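Local structure of molybdate-binding protein MolA (Haemophilus influenzae, 3PSH) at residues L114-V119 and L140-E145; T91-S96 and G123-T128; L175-A180 and P299-D304. The protein binds molybdate and tungstate, but not sulfate or phosphate, in the periplasm and serves the ABC transporter MolBC in low-affinity molybdate import. All blocks are in the same frame, centred on the assembly; numbering follows the deposited sequence.

The loops of contacts 1 and 2 leave the first parallel sheet, of strands 41-44, 21-24, 87-91 and 109-112; in contact 1 the loop meets helix 132-151, which follows that sheet in the chain. Their centres are about 13 Å apart and their segments alternate along the chain, so the loop between strand 109-112 and helix 132-151 serves both; they touch where Arg115 NH2 probably hydrogen-bonds Lys124 O. Contact 3 comes later, its centre about 29 Å from that of contact 1 and about 36 Å from that of contact 2. Contacts 1 and 2 flank the molybdate cleft, while contact 3 lies away from it and joins the turn after helix 168-175 to the connection between helices 283-297 and 307-319.

Contact 1. Residues L114-V119 and L140-E145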
loop_
_atom_site.group_PDB
_atom_site.type_symbol
_atom_site.label_atom_id
_atom_site.label_comp_id
_atom_site.label_asym_id
_atom_site.label_seq_id
_atom_site.Cartn_x
_atom_site.Cartn_y
_atom_site.Cartn_z
ATOM N N LEU A 114 2.035 4.189 -8.208
ATOM C CA LEU A 114 1.202 4.983 -7.270
ATOM C C LEU A 114 1.960 6.234 -6.731
ATOM O O LEU A 114 1.653 6.781 -5.610
ATOM C CB LEU A 114 0.682 4.111 -6.107
ATOM C CG LEU A 114 -0.062 2.872 -6.631
ATOM C CD1 LEU A 114 -0.589 2.100 -5.368
ATOM C CD2 LEU A 114 -1.201 3.210 -7.562
ATOM N N ARG A 115 2.897 6.723 -7.505
ATOM C CA ARG A 115 3.639 7.938 -7.186
ATOM C C ARG A 115 3.943 8.766 -8.456
ATOM O O ARG A 115 4.274 8.245 -9.557
ATOM C CB ARG A 115 4.909 7.569 -6.370
ATOM C CG ARG A 115 6.210 7.302 -7.037
ATOM C CD ARG A 115 7.353 7.391 -6.018
ATOM N NE ARG A 115 8.551 6.863 -6.628
ATOM C CZ ARG A 115 8.995 5.651 -6.442
ATOM N NH1 ARG A 115 8.365 4.744 -5.671
ATOM N NH2 ARG A 115 10.053 5.303 -7.075
ATOM N N THR A 116 3.883 10.068 -8.330
ATOM C CA THR A 116 4.464 10.918 -9.402
ATOM C C THR A 116 5.898 11.196 -8.932
ATOM O O THR A 116 6.753 10.301 -8.909
ATOM C CB THR A 116 3.549 12.160 -9.710
ATOM O OG1 THR A 116 3.314 12.870 -8.497
ATOM C CG2 THR A 116 2.226 11.760 -10.307
ATOM N N GLY A 117 6.189 12.408 -8.549
ATOM C CA GLY A 117 7.512 12.745 -8.094
ATOM C C GLY A 117 8.508 12.899 -9.234
ATOM O O GLY A 117 8.159 12.812 -10.425
ATOM N N GLU A 118 9.754 13.096 -8.821
ATOM C CA GLU A 118 10.906 13.250 -9.717
ATOM C C GLU A 118 10.943 12.062 -10.754
ATOM O O GLU A 118 10.961 10.864 -10.384
ATOM C CB GLU A 118 12.178 13.233 -8.812
ATOM C CG GLU A 118 12.590 14.549 -8.031
ATOM C CD GLU A 118 11.641 15.022 -6.950
ATOM O OE1 GLU A 118 10.952 14.204 -6.297
ATOM O OE2 GLU A 118 11.632 16.270 -6.736
ATOM N N VAL A 119 10.961 12.399 -12.040
ATOM C CA VAL A 119 11.188 11.408 -13.107
ATOM C C VAL A 119 12.349 10.454 -12.994
ATOM O O VAL A 119 12.188 9.259 -13.318
ATOM C CB VAL A 119 11.324 12.075 -14.487
ATOM C CG1 VAL A 119 10.082 11.880 -15.322
ATOM C CG2 VAL A 119 11.775 13.593 -14.372
ATOM N N LEU A 140 -1.436 8.220 -6.379
ATOM C CA LEU A 140 -2.463 7.271 -6.048
ATOM C C LEU A 140 -3.608 7.577 -6.957
ATOM O O LEU A 140 -4.142 6.693 -7.605
ATOM C CB LEU A 140 -2.901 7.470 -4.566
ATOM C CG LEU A 140 -4.057 6.549 -4.183
ATOM C CD1 LEU A 140 -3.811 5.084 -4.368
ATOM C CD2 LEU A 140 -4.274 6.811 -2.667
ATOM N N LYS A 141 -3.949 8.859 -7.094
ATOM C CA LYS A 141 -5.053 9.238 -7.974
ATOM C C LYS A 141 -4.710 8.825 -9.434
ATOM O O LYS A 141 -5.606 8.293 -10.136
ATOM C CB LYS A 141 -5.279 10.798 -7.981
ATOM C CG LYS A 141 -6.288 11.308 -8.946
ATOM C CD LYS A 141 -6.370 12.829 -8.730
ATOM C CE LYS A 141 -6.988 13.598 -9.889
ATOM N NZ LYS A 141 -8.153 13.090 -10.584
ATOM N N GLN A 142 -3.523 9.151 -9.898
ATOM C CA GLN A 142 -3.111 8.858 -11.345
ATOM C C GLN A 142 -3.099 7.319 -11.559
ATOM O O GLN A 142 -3.537 6.774 -12.591
ATOM C CB GLN A 142 -1.758 9.474 -11.626
ATOM C CG GLN A 142 -1.118 9.023 -12.888
ATOM C CD GLN A 142 0.276 9.574 -13.028
ATOM O OE1 GLN A 142 1.190 8.979 -12.549
ATOM N NE2 GLN A 142 0.448 10.689 -13.807
ATOM N N GLY A 143 -2.594 6.598 -10.519
ATOM C CA GLY A 143 -2.563 5.148 -10.616
ATOM C C GLY A 143 -3.900 4.458 -10.673
ATOM O O GLY A 143 -4.135 3.535 -11.439
ATOM N N ILE A 144 -4.755 4.856 -9.732
ATOM C CA ILE A 144 -6.105 4.326 -9.745
ATOM C C ILE A 144 -6.752 4.650 -11.126
ATOM O O ILE A 144 -7.437 3.768 -11.712
ATOM C CB ILE A 144 -6.979 4.874 -8.526
ATOM C CG1 ILE A 144 -6.468 4.296 -7.186
ATOM C CG2 ILE A 144 -8.460 4.418 -8.735
ATOM C CD1 ILE A 144 -7.255 4.948 -5.997
ATOM N N GLU A 145 -6.582 5.915 -11.510
ATOM C CA GLU A 145 -7.183 6.281 -12.859
ATOM C C GLU A 145 -6.704 5.411 -13.971
ATOM O O GLU A 145 -7.519 4.995 -14.877
ATOM C CB GLU A 145 -7.079 7.767 -13.167
ATOM C CG GLU A 145 -7.852 8.620 -12.129
ATOM C CD GLU A 145 -7.472 10.101 -12.195
ATOM O OE1 GLU A 145 -6.444 10.423 -12.818
ATOM O OE2 GLU A 145 -8.168 10.896 -11.555
HETATM O O HOH W 1 3.931 8.676 -12.314
#
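Leu114 meets Gly143 just behind the molybdate pocket, where the loop leaving strand 109-112, an edge strand of the first lobe's parallel sheet, lies against helix 132-151. Leu114 CD2 comes to 3.9 Å from Gly143 CA; with no side chain at this glycine, the methyl rests directly on the helix backbone. Leu114 CG stands anti to the carbonyl carbon (chi1 -54°), and the side chain also packs on Gln27 and Ile31 of helix 26-34. The backbone chains are close here too, with Leu114 CA 4.5 Å from Leu140 CA.

Farther along the loop the Thr116 methyl CG2 packs on the amide of Gln142, 3.7 Å from OE1, and a water supplies the polar link. Gln142 CG lies anti to the backbone N and CD continues extended, and the amide oxygen OE1 accepts from this water at 2.8 Å. The same water donates to Arg115 O, also at 2.8 Å, and so bridges loop and helix without a direct hydrogen bond between them. Gln7 NE2 gives Gln142 OE1 a second donor, and Ser113 OG does the same for Arg115 O.

Leu114 lies about 4 Å, side chain to side chain, from Gln27 and Tyr280, both molybdate ligands, and about 7 Å from the ion: a second-shell position in a cleft between two lobes, as in periplasmic binding proteins of this family.

Contact 2. Residues T91-S96 and G123-T128; sequences TNYAPS and GKLNPT
Tyr93 and Leu125 run alongside each other in the same direction, where two loops of the first lobe's Rossmann-like sheet come together near the molybdate cleft. Tyr93 belongs to a type I beta turn, Thr91 to Ala94, that follows strand 87-91; Leu125 lies in the long loop between strand 109-112 and helix 132-151.

The Tyr93 ring is held between two methyls. On one face Leu125 CD1 makes a CH-pi contact, 3.6 Å from the ring centroid and 20° off the ring normal, displaced toward the rim, where CE2 is its nearest atom. On the opposite face Thr91 CG2, from the start of the same turn, sits over the middle of the ring. Tyr93 CG is placed between its backbone N and carbonyl carbon (chi1 64°), which brings it beside Leu125 CA. At the root of the ring, Tyr93 CB lies 3.6 Å from Leu125 N, and Tyr93 CA approaches Gly123 O at 3.3 Å in a CA-H...O contact.

Asn92 handles the polar side. Its CG also takes the position between backbone N and carbonyl carbon (chi1 58°), and the two ends of the amide have different partners. OD1 is hydrogen-bonded to the hydroxyl of Tyr280, a molybdate ligand, which makes Asn92 a second-shell residue of the site. ND2 donates to Lys122 O and, at 2.9 Å, to a water. Leu125 O also accepts from Lys200 NZ, which reaches over from the second lobe, so one carbonyl ties this loop to the facing lobe and to Asn92: the shared water donates to Leu125 O at 3.0 Å.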
loop_
_atom_site.group_PDB
_atom_site.type_symbol
_atom_site.label_atom_id
_atom_site.label_comp_id
_atom_site.label_asym_id
_atom_site.label_seq_id
_atom_site.Cartn_x
_atom_site.Cartn_y
_atom_site.Cartn_z
ATOM N N THR A 91 5.300 -3.863 -11.022
ATOM C CA THR A 91 5.683 -2.743 -10.113
ATOM C C THR A 91 6.737 -1.844 -10.810
ATOM O O THR A 91 7.570 -2.285 -11.618
ATOM C CB THR A 91 6.169 -3.337 -8.803
ATOM O OG1 THR A 91 6.155 -2.338 -7.758
ATOM C CG2 THR A 91 7.500 -4.050 -8.929
ATOM N N ASN A 92 6.778 -0.578 -10.353
ATOM C CA ASN A 92 7.637 0.384 -10.942
ATOM C C ASN A 92 9.112 0.039 -10.891
ATOM O O ASN A 92 9.838 0.413 -11.760
ATOM C CB ASN A 92 7.402 1.770 -10.346
ATOM C CG ASN A 92 7.600 1.766 -8.839
ATOM O OD1 ASN A 92 6.873 1.047 -8.084
ATOM N ND2 ASN A 92 8.649 2.417 -8.418
ATOM N N TYR A 93 9.569 -0.688 -9.871
ATOM C CA TYR A 93 10.976 -1.003 -9.790
ATOM C C TYR A 93 11.279 -2.373 -10.404
ATOM O O TYR A 93 12.395 -2.938 -10.194
ATOM C CB TYR A 93 11.395 -0.915 -8.285
ATOM C CG TYR A 93 10.731 -1.930 -7.360
ATOM C CD1 TYR A 93 11.242 -3.250 -7.258
ATOM C CD2 TYR A 93 9.668 -1.574 -6.544
ATOM C CE1 TYR A 93 10.619 -4.215 -6.423
ATOM C CE2 TYR A 93 9.041 -2.542 -5.717
ATOM C CZ TYR A 93 9.542 -3.833 -5.628
ATOM O OH TYR A 93 8.996 -4.751 -4.789
ATOM N N ALA A 94 10.305 -2.958 -11.153
ATOM C CA ALA A 94 10.569 -4.320 -11.820
ATOM C C ALA A 94 11.858 -4.209 -12.615
ATOM O O ALA A 94 12.039 -3.246 -13.334
ATOM C CB ALA A 94 9.421 -4.739 -12.718
ATOM N N PRO A 95 12.742 -5.214 -12.458
ATOM C CA PRO A 95 14.021 -5.034 -13.189
ATOM C C PRO A 95 13.783 -4.868 -14.719
ATOM O O PRO A 95 12.829 -5.469 -15.299
ATOM C CB PRO A 95 14.728 -6.347 -12.980
ATOM C CG PRO A 95 14.155 -6.895 -11.573
ATOM C CD PRO A 95 12.764 -6.336 -11.499
ATOM N N SER A 96 14.654 -4.084 -15.359
ATOM C CA SER A 96 14.574 -3.871 -16.812
ATOM C C SER A 96 14.625 -5.237 -17.501
ATOM O O SER A 96 13.907 -5.399 -18.518
ATOM C CB SER A 96 15.748 -3.008 -17.297
ATOM O OG SER A 96 15.628 -1.749 -16.700
ATOM N N GLY A 123 11.679 4.711 -11.274
ATOM C CA GLY A 123 12.028 3.305 -11.317
ATOM C C GLY A 123 12.712 2.702 -10.111
ATOM O O GLY A 123 13.045 1.545 -10.109
ATOM N N LYS A 124 12.854 3.531 -9.071
ATOM C CA LYS A 124 13.719 3.193 -7.945
ATOM C C LYS A 124 12.842 2.489 -6.839
ATOM O O LYS A 124 11.773 2.952 -6.549
ATOM C CB LYS A 124 14.337 4.471 -7.412
ATOM C CG LYS A 124 15.461 4.983 -8.343
ATOM C CD LYS A 124 16.493 5.770 -7.603
ATOM C CE LYS A 124 17.656 6.201 -8.535
ATOM N NZ LYS A 124 18.354 7.486 -8.033
ATOM N N LEU A 125 13.311 1.402 -6.230
ATOM C CA LEU A 125 12.508 0.760 -5.138
ATOM C C LEU A 125 12.286 1.832 -4.030
ATOM O O LEU A 125 11.196 1.978 -3.449
ATOM C CB LEU A 125 13.258 -0.439 -4.612
ATOM C CG LEU A 125 12.791 -1.056 -3.287
ATOM C CD1 LEU A 125 11.284 -1.618 -3.276
ATOM C CD2 LEU A 125 13.953 -2.116 -3.030
ATOM N N ASN A 126 13.385 2.575 -3.724
ATOM C CA ASN A 126 13.390 3.551 -2.581
ATOM C C ASN A 126 13.796 4.887 -3.073
ATOM O O ASN A 126 15.016 5.181 -3.252
ATOM C CB ASN A 126 14.444 3.097 -1.507
ATOM C CG ASN A 126 14.162 1.701 -0.936
ATOM O OD1 ASN A 126 15.025 0.777 -0.982
ATOM N ND2 ASN A 126 12.946 1.489 -0.490
ATOM N N PRO A 127 12.807 5.722 -3.411
ATOM C CA PRO A 127 13.065 7.055 -4.070
ATOM C C PRO A 127 13.465 8.113 -3.056
ATOM O O PRO A 127 13.284 7.900 -1.834
ATOM C CB PRO A 127 11.754 7.436 -4.682
ATOM C CG PRO A 127 10.704 6.702 -3.788
ATOM C CD PRO A 127 11.359 5.417 -3.264
ATOM N N THR A 128 14.065 9.176 -3.556
ATOM C CA THR A 128 14.294 10.455 -2.848
ATOM C C THR A 128 13.312 11.455 -3.527
ATOM O O THR A 128 13.370 11.727 -4.751
ATOM C CB THR A 128 15.766 10.938 -3.086
ATOM O OG1 THR A 128 16.644 9.953 -2.576
ATOM C CG2 THR A 128 16.008 12.282 -2.462
HETATM O O HOH W 2 9.046 2.206 -5.511
#

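Contact 3. Residues L175-A180 and P299-D304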
loop_
_atom_site.group_PDB
_atom_site.type_symbol
_atom_site.label_atom_id
_atom_site.label_comp_id
_atom_site.label_asym_id
_atom_site.label_seq_id
_atom_site.Cartn_x
_atom_site.Cartn_y
_atom_site.Cartn_z
ATOM N N LEU A 175 -6.372 18.197 13.620
ATOM C CA LEU A 175 -5.036 17.951 14.132
ATOM C C LEU A 175 -4.084 19.084 13.692
ATOM O O LEU A 175 -2.922 19.042 13.984
ATOM C CB LEU A 175 -4.413 16.586 13.663
ATOM C CG LEU A 175 -5.309 15.404 14.084
ATOM C CD1 LEU A 175 -4.726 14.024 13.532
ATOM C CD2 LEU A 175 -5.400 15.393 15.580
ATOM N N GLY A 176 -4.664 20.128 13.129
ATOM C CA GLY A 176 -3.899 21.336 12.689
ATOM C C GLY A 176 -3.081 22.113 13.704
ATOM O O GLY A 176 -2.154 22.872 13.284
ATOM N N ASP A 177 -3.425 21.951 15.003
ATOM C CA ASP A 177 -2.638 22.548 16.136
ATOM C C ASP A 177 -1.608 21.646 16.772
ATOM O O ASP A 177 -0.949 22.020 17.765
ATOM C CB ASP A 177 -3.589 22.981 17.248
ATOM C CG ASP A 177 -4.309 21.777 17.871
ATOM O OD1 ASP A 177 -4.849 20.953 17.120
ATOM O OD2 ASP A 177 -4.340 21.706 19.077
ATOM N N VAL A 178 -1.394 20.454 16.221
ATOM C CA VAL A 178 -0.349 19.622 16.770
ATOM C C VAL A 178 1.065 20.049 16.364
ATOM O O VAL A 178 1.515 19.833 15.226
ATOM C CB VAL A 178 -0.595 18.137 16.446
ATOM C CG1 VAL A 178 0.471 17.279 17.070
ATOM C CG2 VAL A 178 -1.973 17.741 16.994
ATOM N N SER A 179 1.790 20.548 17.369
ATOM C CA SER A 179 3.094 21.050 17.115
ATOM C C SER A 179 4.134 19.943 16.929
ATOM O O SER A 179 3.923 18.784 17.371
ATOM C CB SER A 179 3.584 21.977 18.235
ATOM O OG SER A 179 3.744 21.283 19.487
ATOM N N ALA A 180 5.261 20.307 16.288
ATOM C CA ALA A 180 6.282 19.284 16.070
ATOM C C ALA A 180 6.783 18.666 17.345
ATOM O O ALA A 180 7.248 17.502 17.315
ATOM C CB ALA A 180 7.490 19.794 15.184
ATOM N N PRO A 299 -8.068 10.109 20.797
ATOM C CA PRO A 299 -9.508 9.682 20.870
ATOM C C PRO A 299 -10.489 10.833 21.242
ATOM O O PRO A 299 -11.604 10.869 20.735
ATOM C CB PRO A 299 -9.503 8.645 21.952
ATOM C CG PRO A 299 -8.180 8.958 22.837
ATOM C CD PRO A 299 -7.197 9.350 21.711
ATOM N N GLN A 300 -10.027 11.787 22.060
ATOM C CA GLN A 300 -10.944 12.829 22.552
ATOM C C GLN A 300 -11.219 13.860 21.504
ATOM O O GLN A 300 -12.003 14.776 21.761
ATOM C CB GLN A 300 -10.289 13.502 23.777
ATOM C CG GLN A 300 -10.098 12.497 24.967
ATOM C CD GLN A 300 -11.292 11.514 25.078
ATOM O OE1 GLN A 300 -12.492 11.884 24.918
ATOM N NE2 GLN A 300 -10.949 10.190 25.296
ATOM N N ARG A 301 -10.562 13.725 20.312
ATOM C CA ARG A 301 -10.841 14.717 19.240
ATOM C C ARG A 301 -11.743 14.142 18.184
ATOM O O ARG A 301 -12.109 14.901 17.267
ATOM C CB ARG A 301 -9.610 15.278 18.521
ATOM C CG ARG A 301 -8.645 16.023 19.409
ATOM C CD ARG A 301 -7.334 16.455 18.609
ATOM N NE ARG A 301 -6.479 17.170 19.550
ATOM C CZ ARG A 301 -5.746 18.249 19.214
ATOM N NH1 ARG A 301 -5.803 18.720 17.995
ATOM N NH2 ARG A 301 -5.002 18.940 20.095
ATOM N N PHE A 302 -12.116 12.835 18.326
ATOM C CA PHE A 302 -12.823 12.136 17.276
ATOM C C PHE A 302 -14.050 11.336 17.760
ATOM O O PHE A 302 -14.431 10.378 17.135
ATOM C CB PHE A 302 -11.833 11.228 16.479
ATOM C CG PHE A 302 -10.820 12.032 15.724
ATOM C CD1 PHE A 302 -11.172 12.714 14.522
ATOM C CD2 PHE A 302 -9.496 12.166 16.250
ATOM C CE1 PHE A 302 -10.172 13.501 13.815
ATOM C CE2 PHE A 302 -8.493 12.950 15.544
ATOM C CZ PHE A 302 -8.863 13.619 14.294
ATOM N N GLN A 303 -14.618 11.692 18.916
ATOM C CA GLN A 303 -15.714 10.859 19.439
ATOM C C GLN A 303 -16.961 10.807 18.638
ATOM O O GLN A 303 -17.670 9.797 18.673
ATOM C CB GLN A 303 -15.972 11.330 20.919
ATOM C CG GLN A 303 -14.835 10.996 21.925
ATOM C CD GLN A 303 -14.596 9.527 22.165
ATOM O OE1 GLN A 303 -15.500 8.681 22.008
ATOM N NE2 GLN A 303 -13.448 9.221 22.684
ATOM N N ASP A 304 -17.169 11.851 17.837
ATOM C CA ASP A 304 -18.259 11.946 16.892
ATOM C C ASP A 304 -18.011 11.157 15.622
ATOM O O ASP A 304 -18.906 11.103 14.777
ATOM C CB ASP A 304 -18.584 13.386 16.353
ATOM C CG ASP A 304 -17.347 14.102 15.779
ATOM O OD1 ASP A 304 -16.281 13.970 16.468
ATOM O OD2 ASP A 304 -17.434 14.864 14.798
#
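Arg301 and Asp177 meet tip to tip and form a salt bridge with two hydrogen bonds. The guanidinium offers its end-on pair of nitrogens: NH1 donates to Asp177 OD1 at 2.6 Å, with an N-H...O angle of 161°, and NH2 donates to Asp177 OD2 at 3.0 Å. OD1 accepts through its syn lone pair; OD2 is met on the syn side, somewhat out of the carboxylate plane. The two flat groups are nearly coplanar, their planes 14° apart. NH1 is used twice, since it also donates to Arg174 O.

Val178 CG2 lies over one face of the guanidinium, 4.1 Å from Arg301 NH1. Closer to the backbone, Leu175 CD2 rests on the Arg301 chain, 3.7 Å from CD. Leu175 also meets Phe302, the two side chains crossing at about a right angle: its CD2 is 3.9 Å from Phe302 CE2, and the approach is to the edge of the ring.

These residues sit on two short connections: one leads from helix 168-175 into strand 184-188 of the second sheet, the other joins helices 283-297 and 307-319. A type I beta turn runs from Leu175 to Val178 and brings Asp177 to the surface side, with CG between backbone N and carbonyl carbon (chi1 65°). Opposite it, a 3-10 segment at 299-301 presents Arg301, whose chain runs extended from CG to NE toward Asp177. Outside this shell, Phe302 and Leu175 both pack on Ala294 of helix 283-297, Leu175 and Val178 touch Tyr298, and Asp304 OD2 forms a further salt bridge with Arg174 NH2.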